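Local coordinates for protein cytochrome c' (Rubrivivax gelatinosus, PDB 2J8W) that is a high-spin heme c protein of bacterial electron transport whose heme lacks a sixth ligand and whose exact function is unknown, at residues 13-18 with 53-58. Sequence-based numbering, arbitrary orientation.
With HEC (heme c), chain C.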
loop_
_atom_site.group_PDB
_atom_site.type_symbol
_atom_site.label_atom_id
_atom_site.label_comp_id
_atom_site.label_asym_id
_atom_site.label_seq_id
_atom_site.Cartn_x
_atom_site.Cartn_y
_atom_site.Cartn_z
ATOM N N GLN A 13 -7.336 5.496 2.802
ATOM C CA GLN A 13 -7.397 5.994 1.441
ATOM C C GLN A 13 -6.238 5.501 0.612
ATOM O O GLN A 13 -6.424 5.100 -0.543
ATOM C CB GLN A 13 -7.423 7.532 1.453
ATOM C CG GLN A 13 -8.738 8.122 1.986
ATOM C CD GLN A 13 -8.689 9.613 2.228
ATOM O OE1 GLN A 13 -7.608 10.219 2.256
ATOM N NE2 GLN A 13 -9.862 10.213 2.390
ATOM N N SER A 14 -5.044 5.594 1.161
ATOM C CA SER A 14 -3.839 5.142 0.471
ATOM C C SER A 14 -3.934 3.661 0.129
ATOM O O SER A 14 -3.597 3.258 -0.985
ATOM C CB SER A 14 -2.640 5.416 1.368
ATOM O OG SER A 14 -2.394 6.808 1.508
ATOM N N ALA A 15 -4.346 2.821 1.076
ATOM C CA ALA A 15 -4.486 1.414 0.775
ATOM C C ALA A 15 -5.495 1.167 -0.322
ATOM O O ALA A 15 -5.242 0.358 -1.223
ATOM C CB ALA A 15 -4.802 0.626 2.026
ATOM N N PHE A 16 -6.644 1.829 -0.272
ATOM C CA PHE A 16 -7.636 1.665 -1.336
ATOM C C PHE A 16 -7.106 2.088 -2.693
ATOM O O PHE A 16 -7.401 1.431 -3.670
ATOM C CB PHE A 16 -8.923 2.422 -1.015
ATOM C CG PHE A 16 -9.790 1.757 0.026
ATOM C CD1 PHE A 16 -10.174 0.443 -0.075
ATOM C CD2 PHE A 16 -10.216 2.473 1.142
ATOM C CE1 PHE A 16 -11.000 -0.150 0.908
ATOM C CE2 PHE A 16 -11.051 1.910 2.110
ATOM C CZ PHE A 16 -11.434 0.612 2.008
ATOM N N THR A 17 -6.332 3.165 -2.746
ATOM C CA THR A 17 -5.735 3.579 -4.019
ATOM C C THR A 17 -4.816 2.498 -4.589
ATOM O O THR A 17 -4.890 2.159 -5.754
ATOM C CB THR A 17 -4.986 4.896 -3.865
ATOM O OG1 THR A 17 -5.934 5.933 -3.609
ATOM C CG2 THR A 17 -4.146 5.274 -5.060
ATOM N N LEU A 18 -3.965 1.918 -3.740
ATOM C CA LEU A 18 -3.075 0.860 -4.232
ATOM C C LEU A 18 -3.855 -0.380 -4.639
ATOM O O LEU A 18 -3.547 -1.004 -5.668
ATOM C CB LEU A 18 -2.026 0.530 -3.181
ATOM C CG LEU A 18 -1.066 1.658 -2.780
ATOM C CD1 LEU A 18 0.019 1.069 -1.897
ATOM C CD2 LEU A 18 -0.390 2.362 -3.876
ATOM N N LYS A 53 -6.009 -6.527 3.310
ATOM C CA LYS A 53 -6.072 -6.747 4.763
ATOM C C LYS A 53 -5.798 -5.479 5.564
ATOM O O LYS A 53 -5.811 -5.511 6.798
ATOM C CB LYS A 53 -5.073 -7.857 5.158
ATOM C CG LYS A 53 -5.420 -9.188 4.440
ATOM C CD LYS A 53 -4.395 -10.239 4.533
ATOM C CE LYS A 53 -4.911 -11.505 3.917
ATOM N NZ LYS A 53 -3.853 -12.542 3.951
ATOM N N LEU A 54 -5.489 -4.389 4.875
ATOM C CA LEU A 54 -5.080 -3.156 5.538
ATOM C C LEU A 54 -6.193 -2.096 5.776
ATOM O O LEU A 54 -6.286 -1.589 6.878
ATOM C CB LEU A 54 -3.908 -2.504 4.782
ATOM C CG LEU A 54 -2.707 -3.410 4.496
ATOM C CD1 LEU A 54 -1.602 -2.625 3.860
ATOM C CD2 LEU A 54 -2.264 -4.085 5.844
ATOM N N PRO A 55 -6.941 -1.647 4.762
ATOM C CA PRO A 55 -7.715 -0.424 4.996
ATOM C C PRO A 55 -8.822 -0.567 6.020
ATOM O O PRO A 55 -9.209 0.426 6.642
ATOM C CB PRO A 55 -8.281 -0.101 3.622
ATOM C CG PRO A 55 -8.271 -1.425 2.867
ATOM C CD PRO A 55 -7.076 -2.156 3.385
ATOM N N LEU A 56 -9.414 -1.755 6.117
ATOM C CA LEU A 56 -10.588 -1.936 6.963
ATOM C C LEU A 56 -10.189 -2.008 8.433
ATOM O O LEU A 56 -11.064 -1.973 9.274
ATOM C CB LEU A 56 -11.469 -3.084 6.417
ATOM C CG LEU A 56 -11.986 -2.813 4.987
ATOM C CD1 LEU A 56 -12.437 -4.011 4.189
ATOM C CD2 LEU A 56 -13.147 -1.782 5.016
ATOM N N THR A 57 -8.893 -1.987 8.733
ATOM C CA THR A 57 -8.348 -1.861 10.071
ATOM C C THR A 57 -8.248 -0.425 10.546
ATOM O O THR A 57 -7.884 -0.161 11.681
ATOM C CB THR A 57 -6.920 -2.486 10.191
ATOM O OG1 THR A 57 -5.950 -1.680 9.508
ATOM C CG2 THR A 57 -6.850 -3.955 9.694
ATOM N N ALA A 58 -8.597 0.514 9.681
ATOM C CA ALA A 58 -8.335 1.968 9.882
ATOM C C ALA A 58 -9.646 2.793 9.901
ATOM O O ALA A 58 -9.662 3.961 9.552
ATOM C CB ALA A 58 -7.357 2.467 8.841
HETATM FE FE HEC C . -13.281 1.290 -1.406
HETATM C CHA HEC C . -12.465 4.563 -0.762
HETATM C CHB HEC C . -11.399 1.368 -4.205
HETATM C CHC HEC C . -13.424 -2.142 -1.623
HETATM C CHD HEC C . -15.070 1.160 1.502
HETATM N NA HEC C . -12.136 2.689 -2.281
HETATM C C1A HEC C . -11.957 4.013 -1.917
HETATM C C2A HEC C . -11.163 4.701 -2.900
HETATM C C3A HEC C . -10.866 3.810 -3.864
HETATM C C4A HEC C . -11.457 2.542 -3.476
HETATM C CMA HEC C . -10.011 4.006 -5.116
HETATM C CAA HEC C . -10.766 6.173 -2.845
HETATM C CBA HEC C . -9.485 6.379 -2.076
HETATM C CGA HEC C . -9.075 7.879 -2.211
HETATM O O1A HEC C . -9.632 8.658 -3.046
HETATM O O2A HEC C . -8.178 8.411 -1.486
HETATM N NB HEC C . -12.503 -0.157 -2.647
HETATM C C1B HEC C . -11.887 0.147 -3.819
HETATM C C2B HEC C . -11.737 -1.070 -4.579
HETATM C C3B HEC C . -12.283 -2.057 -3.858
HETATM C C4B HEC C . -12.771 -1.496 -2.621
HETATM C CMB HEC C . -11.113 -1.198 -5.978
HETATM C CAB HEC C . -12.366 -3.537 -4.195
HETATM C CBB HEC C . -11.231 -4.207 -4.744
HETATM N NC HEC C . -14.023 -0.164 -0.287
HETATM C C1C HEC C . -14.043 -1.526 -0.554
HETATM C C2C HEC C . -14.849 -2.246 0.401
HETATM C C3C HEC C . -15.304 -1.328 1.289
HETATM C C4C HEC C . -14.828 -0.018 0.858
HETATM C CMC HEC C . -15.063 -3.760 0.392
HETATM C CAC HEC C . -16.205 -1.556 2.545
HETATM C CBC HEC C . -16.257 -2.800 3.152
HETATM N ND HEC C . -13.683 2.619 0.110
HETATM C C1D HEC C . -14.520 2.357 1.197
HETATM C C2D HEC C . -14.697 3.568 1.965
HETATM C C3D HEC C . -13.903 4.584 1.296
HETATM C C4D HEC C . -13.283 3.943 0.143
HETATM C CMD HEC C . -15.541 3.734 3.212
HETATM C CAD HEC C . -13.688 6.007 1.726
HETATM C CBD HEC C . -12.412 6.075 2.584
HETATM C CGD HEC C . -12.218 7.494 3.101
HETATM O O1D HEC C . -11.932 7.635 4.313
HETATM O O2D HEC C . -12.291 8.484 2.288
#
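Pro55 lies over one face of the Phe16 ring in a CH-pi contact. Its CB sits 3.7 Å from the centroid of the Phe16 ring, 15° off the ring normal. Pro55 CG reaches the rim on the same face, 3.6 Å from Phe16 CE1. The opposite face of the ring rests on the heme, with Phe16 CE1 3.3 Å from the heme pyrrole nitrogen NC and 3.6 Å from the iron. The phenyl ring is thus sandwiched between proline and porphyrin. Phe16 CG lies anti to its own carbonyl carbon (chi1 -76°), which carries the ring from helix 5-30 across the heme. At the ring edge, Leu56 CD2 comes within 4.2 Å of Phe16 CZ. The same methyl also touches the heme at CBC. The preceding helix residue, Ala15, packs its CB against Pro55 CD at 3.8 Å. On the turn of 53-58, Leu54 O accepts from both Thr57 N and Thr57 OG1. Gln13 NE2 gives heme propionate oxygen O2D a nearly straight hydrogen bond (175°). His123 is the axial ligand, on the other side of the heme, so Phe16 occupies the side of the missing sixth ligand. A bulky apolar side chain, here Phe16, packed over the vacant sixth position is characteristic of the distal heme pocket of cytochrome c'.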